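Local coordinates for nitrate regulatory protein (Klebsiella oxytoca, PDB 4AKK), which senses nitrate and nitrite and binds the leader RNA of the nasF operon, letting transcription run past a factor-independent terminator, at residues I163-L166 and L167-V170; Y190-M193 and Q194-L198; A347-L350 and Q351-S354. All coordinates share one frame; numbering follows the deposited sequence.

Contact 1. Residues I163-L166 and L167-V170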
loop_
_atom_site.group_PDB
_atom_site.type_symbol
_atom_site.label_atom_id
_atom_site.label_comp_id
_atom_site.label_asym_id
_atom_site.label_seq_id
_atom_site.Cartn_x
_atom_site.Cartn_y
_atom_site.Cartn_z
ATOM N N ILE A 163 14.652 6.746 16.776
ATOM C CA ILE A 163 14.315 5.357 16.501
ATOM C C ILE A 163 13.527 5.156 15.204
ATOM O O ILE A 163 13.809 4.240 14.422
ATOM C CB ILE A 163 13.558 4.720 17.705
ATOM C CG1 ILE A 163 14.538 4.513 18.872
ATOM C CG2 ILE A 163 12.929 3.391 17.284
ATOM C CD1 ILE A 163 13.877 4.241 20.238
ATOM N N ARG A 164 12.543 6.013 14.971
ATOM C CA ARG A 164 11.698 5.891 13.786
ATOM C C ARG A 164 12.459 6.085 12.467
ATOM O O ARG A 164 12.214 5.377 11.485
ATOM C CB ARG A 164 10.534 6.883 13.868
ATOM C CG ARG A 164 9.730 7.009 12.570
ATOM C CD ARG A 164 8.448 7.790 12.798
ATOM N NE ARG A 164 8.716 9.058 13.461
ATOM C CZ ARG A 164 8.952 10.198 12.820
ATOM N NH1 ARG A 164 8.933 10.233 11.489
ATOM N NH2 ARG A 164 9.191 11.305 13.513
ATOM N N HIS A 165 13.370 7.050 12.438
ATOM C CA HIS A 165 14.187 7.272 11.247
ATOM C C HIS A 165 15.191 6.150 11.005
ATOM O O HIS A 165 15.536 5.862 9.866
ATOM C CB HIS A 165 14.890 8.619 11.316
ATOM C CG HIS A 165 13.945 9.774 11.267
ATOM N ND1 HIS A 165 12.968 10.082 10.383
ATOM C CD2 HIS A 165 13.904 10.750 12.239
ATOM C CE1 HIS A 165 12.374 11.237 10.824
ATOM N NE2 HIS A 165 12.957 11.622 11.944
ATOM N N LEU A 166 15.640 5.509 12.075
ATOM C CA LEU A 166 16.549 4.376 11.942
ATOM C C LEU A 166 15.787 3.220 11.331
ATOM O O LEU A 166 16.259 2.591 10.394
ATOM C CB LEU A 166 17.130 3.975 13.299
ATOM C CG LEU A 166 18.239 4.897 13.796
ATOM C CD1 LEU A 166 18.566 4.601 15.251
ATOM C CD2 LEU A 166 19.479 4.754 12.904
ATOM N N LEU A 167 14.597 2.965 11.865
ATOM C CA LEU A 167 13.720 1.911 11.375
ATOM C C LEU A 167 13.291 2.107 9.924
ATOM O O LEU A 167 13.156 1.133 9.189
ATOM C CB LEU A 167 12.473 1.798 12.259
ATOM C CG LEU A 167 12.681 1.205 13.650
ATOM C CD1 LEU A 167 11.352 1.082 14.383
ATOM C CD2 LEU A 167 13.368 -0.145 13.564
ATOM N N ASN A 168 13.080 3.360 9.521
ATOM C CA ASN A 168 12.679 3.679 8.154
ATOM C C ASN A 168 13.761 3.335 7.139
ATOM O O ASN A 168 13.498 3.284 5.941
ATOM C CB ASN A 168 12.294 5.168 7.998
ATOM C CG ASN A 168 11.004 5.533 8.725
ATOM O OD1 ASN A 168 10.230 4.666 9.117
ATOM N ND2 ASN A 168 10.777 6.835 8.908
ATOM N N ILE A 169 14.983 3.106 7.599
ATOM C CA ILE A 169 16.009 2.672 6.662
ATOM C C ILE A 169 15.701 1.265 6.146
ATOM O O ILE A 169 15.940 0.962 4.987
ATOM C CB ILE A 169 17.410 2.673 7.281
ATOM C CG1 ILE A 169 17.837 4.095 7.666
ATOM C CG2 ILE A 169 18.404 2.021 6.312
ATOM C CD1 ILE A 169 19.119 4.148 8.481
ATOM N N VAL A 170 15.152 0.421 7.012
ATOM C CA VAL A 170 15.020 -1.014 6.723
ATOM C C VAL A 170 14.190 -1.381 5.487
ATOM O O VAL A 170 14.670 -2.118 4.626
ATOM C CB VAL A 170 14.511 -1.800 7.947
ATOM C CG1 VAL A 170 14.344 -3.272 7.598
ATOM C CG2 VAL A 170 15.474 -1.639 9.112
HETATM O O HOH W 1 8.054 8.195 9.782
HETATM O O HOH W 2 12.952 8.613 7.458
#
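L167 N bonds to I163 O at 3.0 Å and N168 N to R164 O at 2.9 Å, both four residues back, but I169 N reaches back only three, to L166 O at 3.1 Å. This last donor stands above the carbonyl plane, with a C=O...N angle of 116°, as the chain tightens between helix 152-167 and helix 169-173. N168 carries the polar side of the turn. Its side chain runs alongside that of R164, both pointing the same way, with amide and guanidinium planes 62° apart. Charge and amide meet through water rather than directly: R164 NH1 donates to one water at 2.8 Å, which lies at the guanidinium edge, in its plane, and N168 ND2 gives the same water a hydrogen at 3.2 Å. The bend in the arginine chain (chi3 52°) brings NH1 round to this shared water. A second water takes a hydrogen from ND2 and lies 3.3 Å from H165 ND1, while N168 OD1 is bonded to Q351 of helix 341-358. An asparagine suits this spot because its short amide can donate and accept at once. The turn sits in the all-helical NIT nitrate- and nitrite-sensing region, where helices pack on several sides. I163 and L167, one helical turn apart, lie side by side with CG2 and CD1 4.0 Å from each other, facing helix 180-212. L166 and I169 supply apolar bulk toward helices 56-85 and 122-134, and the ring of H165 lies nearly parallel to that of Y134.

Contact 2. Residues Y190-M193 and Q194-L198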
loop_
_atom_site.group_PDB
_atom_site.type_symbol
_atom_site.label_atom_id
_atom_site.label_comp_id
_atom_site.label_asym_id
_atom_site.label_seq_id
_atom_site.Cartn_x
_atom_site.Cartn_y
_atom_site.Cartn_z
ATOM N N TYR A 190 11.338 -6.308 9.688
ATOM C CA TYR A 190 10.880 -4.933 9.854
ATOM C C TYR A 190 9.535 -4.916 10.574
ATOM O O TYR A 190 9.322 -4.120 11.484
ATOM C CB TYR A 190 10.751 -4.227 8.497
ATOM C CG TYR A 190 10.039 -2.903 8.594
ATOM C CD1 TYR A 190 10.624 -1.832 9.256
ATOM C CD2 TYR A 190 8.779 -2.726 8.044
ATOM C CE1 TYR A 190 9.982 -0.622 9.364
ATOM C CE2 TYR A 190 8.123 -1.513 8.149
ATOM C CZ TYR A 190 8.733 -0.466 8.815
ATOM O OH TYR A 190 8.098 0.745 8.929
ATOM N N SER A 191 8.625 -5.790 10.150
ATOM C CA SER A 191 7.322 -5.868 10.798
ATOM C C SER A 191 7.517 -6.118 12.280
ATOM O O SER A 191 6.891 -5.474 13.111
ATOM C CB SER A 191 6.469 -6.988 10.211
ATOM O OG SER A 191 6.280 -6.810 8.823
ATOM N N PHE A 192 8.379 -7.075 12.605
ATOM C CA PHE A 192 8.619 -7.435 13.987
ATOM C C PHE A 192 9.261 -6.269 14.747
ATOM O O PHE A 192 8.857 -5.950 15.863
ATOM C CB PHE A 192 9.509 -8.683 14.058
ATOM C CG PHE A 192 9.654 -9.244 15.437
ATOM C CD1 PHE A 192 10.592 -8.725 16.315
ATOM C CD2 PHE A 192 8.844 -10.290 15.861
ATOM C CE1 PHE A 192 10.727 -9.240 17.590
ATOM C CE2 PHE A 192 8.975 -10.807 17.137
ATOM C CZ PHE A 192 9.914 -10.282 18.000
ATOM N N MET A 193 10.273 -5.649 14.141
ATOM C CA MET A 193 10.984 -4.547 14.772
ATOM C C MET A 193 9.999 -3.423 15.083
ATOM O O MET A 193 10.074 -2.770 16.129
ATOM C CB MET A 193 12.104 -4.016 13.852
ATOM C CG MET A 193 13.402 -4.847 13.836
ATOM S SD MET A 193 14.607 -4.326 12.569
ATOM C CE MET A 193 15.234 -2.840 13.312
ATOM N N GLN A 194 9.074 -3.203 14.159
ATOM C CA GLN A 194 8.103 -2.128 14.284
ATOM C C GLN A 194 7.068 -2.424 15.377
ATOM O O GLN A 194 6.709 -1.541 16.149
ATOM C CB GLN A 194 7.418 -1.872 12.934
ATOM C CG GLN A 194 6.605 -0.593 12.897
ATOM C CD GLN A 194 7.438 0.643 13.187
ATOM O OE1 GLN A 194 7.304 1.262 14.247
ATOM N NE2 GLN A 194 8.311 1.003 12.253
ATOM N N GLY A 195 6.603 -3.665 15.455
ATOM C CA GLY A 195 5.703 -4.042 16.528
ATOM C C GLY A 195 6.361 -3.850 17.891
ATOM O O GLY A 195 5.722 -3.421 18.858
ATOM N N LYS A 196 7.649 -4.180 17.955
ATOM C CA LYS A 196 8.434 -4.124 19.187
ATOM C C LYS A 196 8.659 -2.676 19.577
ATOM O O LYS A 196 8.646 -2.337 20.758
ATOM C CB LYS A 196 9.776 -4.830 18.961
ATOM C CG LYS A 196 10.751 -4.784 20.108
ATOM C CD LYS A 196 11.920 -5.744 19.833
ATOM C CE LYS A 196 13.047 -5.587 20.846
ATOM N NZ LYS A 196 13.938 -4.439 20.525
ATOM N N GLU A 197 8.864 -1.815 18.583
ATOM C CA GLU A 197 9.006 -0.387 18.863
ATOM C C GLU A 197 7.727 0.188 19.486
ATOM O O GLU A 197 7.774 0.973 20.441
ATOM C CB GLU A 197 9.362 0.388 17.590
ATOM C CG GLU A 197 9.118 1.906 17.689
ATOM C CD GLU A 197 9.854 2.578 18.860
ATOM O OE1 GLU A 197 10.639 1.894 19.560
ATOM O OE2 GLU A 197 9.647 3.798 19.088
ATOM N N LEU A 198 6.592 -0.195 18.925
ATOM C CA LEU A 198 5.298 0.270 19.400
ATOM C C LEU A 198 4.988 -0.314 20.770
ATOM O O LEU A 198 4.312 0.325 21.568
ATOM C CB LEU A 198 4.193 -0.100 18.405
ATOM C CG LEU A 198 4.251 0.603 17.034
ATOM C CD1 LEU A 198 3.013 0.292 16.205
ATOM C CD2 LEU A 198 4.413 2.103 17.169
#
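Y190 and Q194 meet twice, once through the backbone and once through their side chains. Four backbone bonds, each spanning four residues, hold this turn of helix 180-212: Q194 N to Y190 O at 2.8 Å, G195 N to S191 O, K196 N to F192 O, and E197 N to M193 O at 2.9 Å. G195 is buried and adds no side chain. The polar side-chain contact is a weak hydrogen bond, from Q194 NE2 to Y190 OH at 3.3 Å. The two groups run alongside each other, with ring and amide planes 76° apart; a bend at chi2 (59°) folds the glutamine back beside the phenol. Y190 OH accepts a stronger hydrogen bond from Q351 of helix 341-358. Apolar contact is slighter: K196 passes its methylene CD 4.3 Å from CE1 of F192, and the same ring meets F237 edge-to-face. Most partners of the charged ends are on helix 56-85: K196 NZ bonds Q74 and H71, while E197 OE2 forms a salt bridge with R77 and a hydrogen bond with Q201 of its own helix, and OE1 bonds Q74. All these residues are buried in the helical bundle of the NIT region, so the polar groups must be paid for by partners. The phenol oxygen takes its two amide donors from well-separated directions, and the buried carboxylate of E197 is probably stabilised as an anion by R77.

Contact 3. Residues A347-L350 and Q351-S354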
loop_
_atom_site.group_PDB
_atom_site.type_symbol
_atom_site.label_atom_id
_atom_site.label_comp_id
_atom_site.label_asym_id
_atom_site.label_seq_id
_atom_site.Cartn_x
_atom_site.Cartn_y
_atom_site.Cartn_z
ATOM N N ALA A 347 4.894 -3.823 3.834
ATOM C CA ALA A 347 5.911 -2.866 4.230
ATOM C C ALA A 347 5.416 -1.418 4.060
ATOM O O ALA A 347 5.654 -0.585 4.939
ATOM C CB ALA A 347 7.210 -3.108 3.466
ATOM N N HIS A 348 4.720 -1.134 2.954
ATOM C CA HIS A 348 4.120 0.186 2.725
ATOM C C HIS A 348 3.191 0.567 3.872
ATOM O O HIS A 348 3.304 1.641 4.450
ATOM C CB HIS A 348 3.257 0.214 1.450
ATOM C CG HIS A 348 4.026 0.261 0.166
ATOM N ND1 HIS A 348 3.875 -0.442 -0.983
ATOM C CD2 HIS A 348 5.050 1.155 -0.064
ATOM C CE1 HIS A 348 4.818 0.019 -1.868
ATOM N NE2 HIS A 348 5.516 0.979 -1.289
ATOM N N GLU A 349 2.233 -0.308 4.156
ATOM C CA GLU A 349 1.231 -0.029 5.163
ATOM C C GLU A 349 1.849 0.195 6.549
ATOM O O GLU A 349 1.363 1.029 7.311
ATOM C CB GLU A 349 0.179 -1.141 5.209
ATOM C CG GLU A 349 -0.768 -1.169 4.020
ATOM C CD GLU A 349 -1.567 -2.463 3.945
ATOM O OE1 GLU A 349 -1.175 -3.445 4.616
ATOM O OE2 GLU A 349 -2.582 -2.504 3.213
ATOM N N LEU A 350 2.918 -0.529 6.880
ATOM C CA LEU A 350 3.480 -0.412 8.229
ATOM C C LEU A 350 4.222 0.908 8.392
ATOM O O LEU A 350 4.173 1.540 9.453
ATOM C CB LEU A 350 4.379 -1.598 8.573
ATOM C CG LEU A 350 3.635 -2.937 8.628
ATOM C CD1 LEU A 350 4.538 -3.997 9.212
ATOM C CD2 LEU A 350 2.332 -2.823 9.423
ATOM N N GLN A 351 4.903 1.317 7.328
ATOM C CA GLN A 351 5.515 2.638 7.255
ATOM C C GLN A 351 4.455 3.735 7.314
ATOM O O GLN A 351 4.654 4.764 7.925
ATOM C CB GLN A 351 6.303 2.771 5.956
ATOM C CG GLN A 351 7.667 2.123 6.003
ATOM C CD GLN A 351 8.736 3.101 6.435
ATOM O OE1 GLN A 351 9.142 3.970 5.663
ATOM N NE2 GLN A 351 9.202 2.966 7.674
ATOM N N GLN A 352 3.329 3.505 6.656
ATOM C CA GLN A 352 2.243 4.473 6.651
ATOM C C GLN A 352 1.708 4.652 8.077
ATOM O O GLN A 352 1.555 5.771 8.564
ATOM C CB GLN A 352 1.137 4.004 5.703
ATOM C CG GLN A 352 -0.039 4.955 5.574
ATOM C CD GLN A 352 -1.064 4.483 4.559
ATOM O OE1 GLN A 352 -1.157 3.289 4.263
ATOM N NE2 GLN A 352 -1.843 5.419 4.018
ATOM N N LEU A 353 1.436 3.530 8.735
ATOM C CA LEU A 353 0.944 3.512 10.103
ATOM C C LEU A 353 1.907 4.239 11.046
ATOM O O LEU A 353 1.492 4.996 11.923
ATOM C CB LEU A 353 0.774 2.061 10.563
ATOM C CG LEU A 353 0.455 1.878 12.050
ATOM C CD1 LEU A 353 -0.862 2.580 12.416
ATOM C CD2 LEU A 353 0.426 0.382 12.435
ATOM N N SER A 354 3.192 3.983 10.838
ATOM C CA SER A 354 4.273 4.580 11.589
ATOM C C SER A 354 4.255 6.100 11.492
ATOM O O SER A 354 4.320 6.787 12.505
ATOM C CB SER A 354 5.610 4.052 11.062
ATOM O OG SER A 354 6.685 4.581 11.820
#
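Q352 N donates to H348 O at 2.9 Å and L353 N to E349 O, also at 2.9 Å. Bonds from Q351 N to A347 O (3.1 Å) and from S354 N to L350 O (3.0 Å) complete the regular alpha-helical turn of helix 341-358. This helix lies against helices of the NIT region, and 351-354 falls within the ANTAR region, consistent with a part in coupling the nitrate receptor to the RNA-binding effector. The glutamines give it polar grips on two sides. Q351 bends sharply at chi2 (-92°), which folds its amide back and places NE2 between N168 and Y190; a flexible amide donor is well fitted to serve two acceptors, one in a turn and one on helix 180-212. Q352 instead extends fully, its CG anti to the backbone N (chi1 -178°), and its OE1 accepts a hydrogen bond from Q345 NE2 of the second subunit. That oxygen lies 4.2 Å from E349 CA, while E349 itself turns back to a weak bond with Q345 of its own chain. H348 likewise faces the dimer partner, its ring meeting H348 of the second subunit. The apolar residues take the inner side: A347 and L350 lean on helix 180-212, and L353 on P232 of helix 217-240. Small S354 fits close beside Q194, and along its own helix its CB comes to 3.3 Å from L350 O.

Overall arrangement
The three contacts form a close triangle, their centres 11 to 12 Å apart, with Q351 of contact 3 as the shared polar corner. Its NE2 makes probable hydrogen bonds to Y190 OH of contact 2, at 2.8 Å, and to N168 OD1 of contact 1, where the 2.5 Å separation is unusually short and its exact value should carry little weight. Contacts 1 and 2 meet by packing, L167 CD2 lying 3.3 Å from M193 CE. Contacts 2 and 3 also pack, with S191 OG 3.3 Å from L350 CD1. Contacts 1 and 2 belong to the NIT nitrate-sensing region, whereas 351-354 falls in the ANTAR region, consistent with a link between receptor and effector.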